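Local coordinates for protein sulfate transporter 4.1, chloroplastic (Arabidopsis thaliana, PDB 7LHV) that cotransports sulfate with protons as a chloroplastic SLC26-family symporter and may take part in regulating sulfate assimilation, at residues L177-V185 with L381-G389; G198-I209 with I345-K353. All blocks are in the same frame, centred on the assembly; numbering follows the deposited sequence.

Contact 1 of 2, residues L177-V185 with L381-G389; sequences LAILLALLV and LFSAYPATG
Pro386 turns its ring toward helix 173-194 and lays it on the small patch left by Ala182. Pro386 CG rests 3.6 Å from Ala182 CA, and CD meets Ala182 CB at 3.7 Å, so the methyl packs beside the ring rather than holding the chain off. More loosely, Leu181 CG and Val185 CG2 border the same ring, each 4.4 Å from Pro386 CG. The ring thus lies over Ala182, with Leu181 and Val185, one turn apart, at its border.

Ala178 faces the residue before the proline: its CB lies 3.9 Å from Tyr385 CB. Only the root of the tyrosine touches here. CG is held between the backbone N and the carbonyl carbon (chi1 86°), which carries the ring away from helix 173-194 toward helix 153-166, where OH hydrogen-bonds to Ser156 OG. At the other end of the contact Ile179 sends its long branch past Ala384; CG1 lies beside the backbone N (chi1 -65°), and CD1 ends 3.8 Å from Ser383 CA, alongside the backbone where the chain turns after helix 365-381. Ala384 points its methyl away and offers its carbonyl side instead, with O 3.7 Å from Ile179 CA.

No hydrogen bond links residues 177-185 to 381-389. The contact is carried by methyls, a proline ring and backbone atoms, including the Ala384 carbonyl; polar fastening of residues 385-387 includes bonds with Ser156, Ser130 and Asn376. Strand 388-389 pairs antiparallel with 149-150, as in the transport domain of SLC26 transporters, and the contact seats the chain leading into that pair on helix 173-194. Such an apolar seat lacks directional bonds, so the placing of this chain probably depends on its hydrogen bonds to neighbouring helices.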
# COMPACT_ATOMS: atom_id res chain seq x y z
N LEU A 177 28.11 11.32 -10.86
CA LEU A 177 26.96 10.55 -10.40
C LEU A 177 26.27 11.25 -9.23
O LEU A 177 25.04 11.28 -9.17
CB LEU A 177 27.40 9.14 -10.00
CG LEU A 177 27.54 8.15 -11.16
CD1 LEU A 177 28.19 6.87 -10.68
CD2 LEU A 177 26.19 7.87 -11.78
N ALA A 178 27.05 11.82 -8.31
CA ALA A 178 26.44 12.54 -7.18
C ALA A 178 25.70 13.78 -7.65
O ALA A 178 24.59 14.08 -7.17
CB ALA A 178 27.52 12.91 -6.16
N ILE A 179 26.28 14.53 -8.60
CA ILE A 179 25.61 15.72 -9.11
C ILE A 179 24.33 15.35 -9.86
O ILE A 179 23.29 16.01 -9.70
CB ILE A 179 26.58 16.52 -10.00
CG1 ILE A 179 27.74 17.05 -9.16
CG2 ILE A 179 25.86 17.67 -10.67
CD1 ILE A 179 28.91 17.54 -9.98
N LEU A 180 24.38 14.30 -10.67
CA LEU A 180 23.18 13.83 -11.35
C LEU A 180 22.13 13.35 -10.36
O LEU A 180 20.93 13.57 -10.56
CB LEU A 180 23.53 12.72 -12.34
CG LEU A 180 22.35 12.04 -13.02
CD1 LEU A 180 21.71 12.97 -14.04
CD2 LEU A 180 22.78 10.75 -13.67
N LEU A 181 22.56 12.69 -9.29
CA LEU A 181 21.63 12.26 -8.26
C LEU A 181 20.95 13.46 -7.61
O LEU A 181 19.75 13.43 -7.33
CB LEU A 181 22.36 11.43 -7.21
CG LEU A 181 21.51 10.64 -6.22
CD1 LEU A 181 20.57 9.73 -6.96
CD2 LEU A 181 22.39 9.84 -5.30
N ALA A 182 21.71 14.53 -7.37
CA ALA A 182 21.12 15.74 -6.82
C ALA A 182 20.09 16.34 -7.77
O ALA A 182 19.02 16.78 -7.35
CB ALA A 182 22.21 16.76 -6.49
N LEU A 183 20.41 16.37 -9.07
CA LEU A 183 19.46 16.90 -10.05
C LEU A 183 18.19 16.06 -10.10
O LEU A 183 17.08 16.61 -10.15
CB LEU A 183 20.10 16.95 -11.43
CG LEU A 183 19.18 17.37 -12.57
CD1 LEU A 183 18.74 18.81 -12.39
CD2 LEU A 183 19.86 17.19 -13.91
N LEU A 184 18.32 14.74 -10.09
CA LEU A 184 17.15 13.87 -10.11
C LEU A 184 16.32 14.04 -8.84
O LEU A 184 15.08 14.06 -8.90
CB LEU A 184 17.57 12.41 -10.28
CG LEU A 184 18.27 12.06 -11.59
CD1 LEU A 184 18.83 10.66 -11.52
CD2 LEU A 184 17.31 12.20 -12.75
N VAL A 185 16.98 14.17 -7.69
CA VAL A 185 16.26 14.38 -6.44
C VAL A 185 15.50 15.70 -6.49
O VAL A 185 14.34 15.78 -6.08
CB VAL A 185 17.23 14.33 -5.25
CG1 VAL A 185 16.60 14.96 -4.02
CG2 VAL A 185 17.62 12.89 -4.96
N LEU A 381 23.19 22.14 -10.75
CA LEU A 381 23.76 23.00 -11.77
C LEU A 381 25.07 23.64 -11.34
O LEU A 381 25.85 24.04 -12.20
CB LEU A 381 22.77 24.09 -12.18
CG LEU A 381 21.50 23.63 -12.89
CD1 LEU A 381 20.79 24.82 -13.51
CD2 LEU A 381 21.83 22.60 -13.95
N PHE A 382 25.32 23.75 -10.04
CA PHE A 382 26.57 24.33 -9.55
C PHE A 382 27.38 23.32 -8.75
O PHE A 382 27.98 23.65 -7.73
CB PHE A 382 26.29 25.58 -8.72
CG PHE A 382 26.11 26.81 -9.54
CD1 PHE A 382 27.19 27.59 -9.90
CD2 PHE A 382 24.85 27.19 -9.97
CE1 PHE A 382 27.03 28.73 -10.66
CE2 PHE A 382 24.68 28.33 -10.73
CZ PHE A 382 25.76 29.09 -11.07
N SER A 383 27.42 22.07 -9.22
CA SER A 383 28.31 21.03 -8.70
C SER A 383 28.08 20.77 -7.20
O SER A 383 28.97 20.95 -6.37
CB SER A 383 29.77 21.38 -8.96
OG SER A 383 29.98 21.74 -10.32
N ALA A 384 26.87 20.32 -6.88
CA ALA A 384 26.52 19.96 -5.51
C ALA A 384 25.77 18.64 -5.50
O ALA A 384 25.10 18.28 -6.48
CB ALA A 384 25.67 21.04 -4.84
N TYR A 385 25.87 17.92 -4.39
CA TYR A 385 25.18 16.66 -4.19
C TYR A 385 24.04 16.84 -3.19
O TYR A 385 24.01 17.84 -2.46
CB TYR A 385 26.18 15.58 -3.73
CG TYR A 385 26.47 15.49 -2.25
CD1 TYR A 385 27.48 16.24 -1.66
CD2 TYR A 385 25.76 14.60 -1.44
CE1 TYR A 385 27.75 16.13 -0.31
CE2 TYR A 385 26.03 14.50 -0.10
CZ TYR A 385 27.02 15.26 0.46
OH TYR A 385 27.28 15.15 1.80
N PRO A 386 23.06 15.93 -3.15
CA PRO A 386 21.76 16.26 -2.55
C PRO A 386 21.87 16.80 -1.13
O PRO A 386 22.65 16.30 -0.31
CB PRO A 386 21.02 14.92 -2.57
CG PRO A 386 21.62 14.17 -3.66
CD PRO A 386 23.06 14.55 -3.69
N ALA A 387 21.08 17.83 -0.85
CA ALA A 387 21.09 18.51 0.43
C ALA A 387 19.66 18.63 0.94
O ALA A 387 18.77 19.09 0.21
CB ALA A 387 21.72 19.90 0.31
N THR A 388 19.44 18.24 2.20
CA THR A 388 18.13 18.36 2.82
C THR A 388 18.25 19.04 4.18
O THR A 388 19.32 19.50 4.56
CB THR A 388 17.47 16.99 2.97
OG1 THR A 388 18.33 16.12 3.72
CG2 THR A 388 17.19 16.37 1.61
N GLY A 389 17.14 19.10 4.91
CA GLY A 389 17.17 19.71 6.23
C GLY A 389 17.97 18.90 7.22
O GLY A 389 18.06 17.68 7.14

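Contact 2 of 2, residues G198-I209 with I345-K353. With LBN (1-palmitoyl-2-oleoyl-sn-glycero-3-phosphocholine), chain E; S1P ((2S,3R,4E)-2-amino-3-hydroxyoctadec-4-en-1-yl dihydrogen phosphate), chain G.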
# COMPACT_ATOMS: atom_id res chain seq x y z
N GLY A 198 2.74 14.58 -1.58
CA GLY A 198 3.51 14.23 -0.41
C GLY A 198 2.79 13.32 0.56
O GLY A 198 3.44 12.62 1.34
N TRP A 199 1.46 13.31 0.53
CA TRP A 199 0.70 12.48 1.45
C TRP A 199 0.83 10.99 1.14
O TRP A 199 0.48 10.16 1.99
CB TRP A 199 -0.78 12.88 1.43
CG TRP A 199 -1.36 12.94 0.06
CD1 TRP A 199 -1.43 14.04 -0.75
CD2 TRP A 199 -1.93 11.86 -0.68
NE1 TRP A 199 -2.02 13.71 -1.94
CE2 TRP A 199 -2.33 12.37 -1.92
CE3 TRP A 199 -2.13 10.51 -0.41
CZ2 TRP A 199 -2.93 11.58 -2.90
CZ3 TRP A 199 -2.73 9.72 -1.37
CH2 TRP A 199 -3.12 10.26 -2.60
N LEU A 200 1.32 10.64 -0.05
CA LEU A 200 1.48 9.23 -0.40
C LEU A 200 2.59 8.55 0.38
O LEU A 200 2.66 7.32 0.37
CB LEU A 200 1.77 9.10 -1.90
CG LEU A 200 0.57 8.87 -2.81
CD1 LEU A 200 1.00 8.97 -4.26
CD2 LEU A 200 -0.06 7.51 -2.54
N ILE A 201 3.45 9.31 1.06
CA ILE A 201 4.57 8.75 1.78
C ILE A 201 4.39 8.85 3.29
O ILE A 201 4.90 7.98 4.02
CB ILE A 201 5.89 9.43 1.34
CG1 ILE A 201 6.09 9.26 -0.17
CG2 ILE A 201 7.08 8.84 2.06
CD1 ILE A 201 6.19 7.82 -0.60
N ARG A 202 3.66 9.84 3.78
CA ARG A 202 3.54 10.09 5.21
C ARG A 202 2.74 9.03 5.95
O ARG A 202 2.49 9.20 7.15
CB ARG A 202 2.92 11.47 5.45
CG ARG A 202 3.67 12.59 4.77
CD ARG A 202 3.05 13.95 5.08
NE ARG A 202 3.32 14.92 4.02
CZ ARG A 202 4.49 15.51 3.83
NH1 ARG A 202 5.52 15.28 4.63
NH2 ARG A 202 4.63 16.35 2.81
N PHE A 203 2.33 7.95 5.29
CA PHE A 203 1.70 6.84 6.00
C PHE A 203 2.71 5.97 6.74
O PHE A 203 2.30 5.12 7.53
CB PHE A 203 0.89 5.98 5.03
CG PHE A 203 1.73 5.09 4.15
CD1 PHE A 203 2.20 5.55 2.94
CD2 PHE A 203 2.04 3.80 4.54
CE1 PHE A 203 2.97 4.75 2.13
CE2 PHE A 203 2.81 3.00 3.74
CZ PHE A 203 3.28 3.47 2.53
N ILE A 204 4.00 6.16 6.49
CA ILE A 204 5.02 5.32 7.12
C ILE A 204 5.13 5.69 8.60
O ILE A 204 5.25 6.87 8.95
CB ILE A 204 6.36 5.48 6.40
CG1 ILE A 204 6.21 5.12 4.93
CG2 ILE A 204 7.41 4.61 7.05
CD1 ILE A 204 7.40 5.47 4.09
N SER A 205 5.08 4.68 9.46
CA SER A 205 5.08 4.92 10.90
C SER A 205 6.41 5.52 11.34
O SER A 205 7.45 5.29 10.73
CB SER A 205 4.80 3.63 11.65
OG SER A 205 5.86 2.71 11.49
N HIS A 206 6.36 6.29 12.42
CA HIS A 206 7.57 6.91 12.94
C HIS A 206 8.51 5.87 13.54
O HIS A 206 9.72 6.09 13.58
CB HIS A 206 7.23 7.98 13.97
CG HIS A 206 8.44 8.65 14.56
ND1 HIS A 206 9.31 9.40 13.80
CD2 HIS A 206 8.92 8.67 15.82
CE1 HIS A 206 10.27 9.87 14.58
NE2 HIS A 206 10.05 9.44 15.81
N SER A 207 7.98 4.74 14.02
CA SER A 207 8.83 3.69 14.55
C SER A 207 9.72 3.11 13.47
O SER A 207 10.90 2.83 13.71
CB SER A 207 7.98 2.60 15.19
OG SER A 207 7.05 3.15 16.10
N VAL A 208 9.17 2.90 12.27
CA VAL A 208 9.96 2.37 11.17
C VAL A 208 11.09 3.33 10.81
O VAL A 208 12.24 2.92 10.62
CB VAL A 208 9.04 2.09 9.96
CG1 VAL A 208 9.84 2.05 8.68
CG2 VAL A 208 8.29 0.79 10.17
N ILE A 209 10.78 4.62 10.71
CA ILE A 209 11.79 5.62 10.38
C ILE A 209 12.85 5.68 11.47
O ILE A 209 14.05 5.78 11.18
CB ILE A 209 11.13 6.99 10.16
CG1 ILE A 209 10.11 6.91 9.03
CG2 ILE A 209 12.18 8.04 9.85
CD1 ILE A 209 9.16 8.08 9.00
N ILE A 345 10.59 14.14 2.29
CA ILE A 345 9.17 14.22 2.61
C ILE A 345 8.94 13.90 4.08
O ILE A 345 8.08 14.51 4.73
CB ILE A 345 8.36 13.31 1.68
CG1 ILE A 345 8.45 13.80 0.24
CG2 ILE A 345 6.91 13.25 2.12
CD1 ILE A 345 7.87 12.84 -0.76
N LEU A 346 9.70 12.96 4.62
CA LEU A 346 9.41 12.45 5.96
C LEU A 346 10.16 13.21 7.05
O LEU A 346 9.60 13.43 8.13
CB LEU A 346 9.75 10.96 6.03
CG LEU A 346 8.83 10.04 5.23
CD1 LEU A 346 9.35 8.62 5.27
CD2 LEU A 346 7.41 10.11 5.75
N GLU A 347 11.40 13.60 6.80
CA GLU A 347 12.23 14.23 7.82
C GLU A 347 12.30 15.75 7.68
O GLU A 347 11.95 16.47 8.61
CB GLU A 347 13.64 13.62 7.80
CG GLU A 347 13.67 12.17 8.22
CD GLU A 347 15.07 11.58 8.17
OE1 GLU A 347 15.99 12.28 7.69
OE2 GLU A 347 15.25 10.43 8.61
N SER A 348 12.75 16.24 6.52
CA SER A 348 12.96 17.67 6.35
C SER A 348 11.65 18.45 6.49
O SER A 348 11.60 19.49 7.15
CB SER A 348 13.61 17.95 5.00
OG SER A 348 13.52 19.33 4.68
N VAL A 349 10.58 17.95 5.86
CA VAL A 349 9.29 18.62 5.97
C VAL A 349 8.77 18.56 7.40
O VAL A 349 8.16 19.51 7.89
CB VAL A 349 8.30 18.01 4.97
CG1 VAL A 349 6.90 18.55 5.21
CG2 VAL A 349 8.74 18.32 3.55
N GLY A 350 9.02 17.45 8.09
CA GLY A 350 8.63 17.36 9.49
C GLY A 350 9.34 18.38 10.35
O GLY A 350 8.73 19.01 11.22
N ILE A 351 10.65 18.55 10.13
CA ILE A 351 11.40 19.56 10.87
C ILE A 351 10.86 20.95 10.57
O ILE A 351 10.70 21.77 11.48
CB ILE A 351 12.90 19.46 10.53
CG1 ILE A 351 13.45 18.08 10.89
CG2 ILE A 351 13.68 20.53 11.26
CD1 ILE A 351 14.81 17.81 10.31
N ALA A 352 10.58 21.24 9.30
CA ALA A 352 10.05 22.55 8.94
C ALA A 352 8.71 22.80 9.62
O ALA A 352 8.47 23.89 10.15
CB ALA A 352 9.92 22.67 7.43
N LYS A 353 7.82 21.80 9.61
CA LYS A 353 6.51 21.98 10.23
C LYS A 353 6.61 22.15 11.74
O LYS A 353 5.91 22.99 12.32
CB LYS A 353 5.61 20.79 9.89
CG LYS A 353 4.91 20.91 8.55
CD LYS A 353 3.88 19.81 8.36
CE LYS A 353 4.56 18.45 8.19
NZ LYS A 353 3.62 17.42 7.67
C1 LBN E . -3.97 15.13 -5.12
P1 LBN E . -4.47 16.44 -2.88
C2 LBN E . -3.31 15.77 -6.32
C3 LBN E . -3.98 15.38 -7.62
C5 LBN E . 1.86 20.70 -12.95
O1 LBN E . -3.49 15.67 -3.88
O2 LBN E . -5.39 15.49 -2.22
O3 LBN E . -5.04 17.57 -3.63
O4 LBN E . -3.58 17.11 -1.74
C25 LBN E . -2.56 14.56 -9.31
O5 LBN E . -3.13 15.62 -8.77
C26 LBN E . -2.57 14.59 -10.80
O6 LBN E . -2.10 13.67 -8.68
C27 LBN E . -1.35 13.90 -11.39
C28 LBN E . -1.43 12.39 -11.43
C29 LBN E . -0.09 11.71 -11.22
C30 LBN E . 0.07 10.39 -11.94
C31 LBN E . 1.21 9.54 -11.41
C34 LBN E . -3.95 18.06 -6.86
O7 LBN E . -3.23 17.21 -6.12
C35 LBN E . -3.10 18.82 -7.83
O8 LBN E . -5.12 18.27 -6.69
C36 LBN E . -3.52 20.27 -7.94
C37 LBN E . -2.62 21.07 -8.83
C38 LBN E . -1.67 20.23 -9.62
C39 LBN E . -1.24 20.89 -10.90
C40 LBN E . -0.57 22.22 -10.71
C41 LBN E . 0.56 22.44 -11.70
C42 LBN E . 0.72 21.25 -12.58
C1 S1P G . -5.40 11.97 -7.10
O1 S1P G . -5.83 12.37 -5.78
C2 S1P G . -5.35 10.47 -6.96
N2 S1P G . -5.40 10.12 -5.54
C3 S1P G . -4.07 9.81 -7.48
O3 S1P G . -3.71 8.88 -6.48
C4 S1P G . -2.96 10.78 -7.71
C5 S1P G . -1.79 10.48 -8.24
C6 S1P G . -1.27 9.18 -8.74
C7 S1P G . -0.70 8.25 -7.69
C8 S1P G . -1.04 6.81 -7.96
C9 S1P G . 0.15 5.89 -7.99
C10 S1P G . 0.60 5.43 -6.62
C11 S1P G . 1.65 4.35 -6.64
C12 S1P G . 1.86 3.69 -5.29
C13 S1P G . 0.89 4.13 -4.24
C14 S1P G . 1.39 3.97 -2.83
C15 S1P G . 2.68 3.20 -2.72
C16 S1P G . 3.73 3.85 -1.85
P22 S1P G . -7.32 12.64 -5.30
O23 S1P G . -8.15 13.05 -6.50
O24 S1P G . -7.84 11.33 -4.80
O25 S1P G . -7.31 13.65 -4.25
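Leu346 drives the apolar part, spreading its two methyls against residues 198-209. Leu346 CD1 meets Ile209 CD1 at 3.8 Å and Ile204 CD1 at 3.9 Å, while Leu346 CD2 lies 3.9 Å from Arg202 CA. Ile201 crosses both Leu346 and Ile345 at about a right angle, its CG2 3.8 Å from Leu346 CG.

The polar part centres on Arg202, whose chain runs extended from CG to NE. Arg202 NH1 comes within 2.7 Å of Ile345 O. Ile345 CG2 covers one face of the Arg202 guanidinium, 3.4 Å above the plane and toward the rim; Lys353 NZ lies over the opposite face, a nearness of like charges that is probably somewhat unfavourable. Lys353 NZ also has a weak hydrogen bond to Ser365 OG.

Trp199 and Leu200 meet lipid on the side of residues 198-209 turned from helix 330-358. Trp199 NE1 donates to O1 of the phosphocholine lipid LBN (3.1 Å, 152°), and Trp199 CH2 lies 3.7 Å from N2 of the sphingosine phosphate S1P. Leu200 CD2 touches the S1P tail at C14, and His494 of the second subunit meets the indole edge-to-face. A leucine at Trp199 would probably leave LBN O1 without its donor and His494 of the second subunit without its ring partner. Another S1P touches Leu346 and Val208.

Ser205 is the N-cap of helix 206-229, its OG accepting weakly from Val208 N. Residues 198-209 carry the short linker from helix 173-194 into helix 206-229, packed on helix 330-358 and lining a lipid site at the subunit interface of this SLC26 dimer.

How the contacts relate
From the N terminus, the chain first passes through 177-185 on helix 173-194, then through the linker 198-209 into helix 206-229. Contact 2 closes next, when helix 330-358 brings 345-353 back to that linker. Helix 365-381 follows, and its exit at 381-389 returns to helix 173-194 to close contact 1. The loop of contact 2 is therefore nested within that of contact 1. Their centres are about 21 Å apart, yet they touch where Gly389 N packs 3.6 Å from Ser348 OG. Contact 1 ties helix 173-194 to the approach to the short strand pair 149-150 and 388-389; contact 2 ties helix 330-358 to the lipid-lined dimer interface.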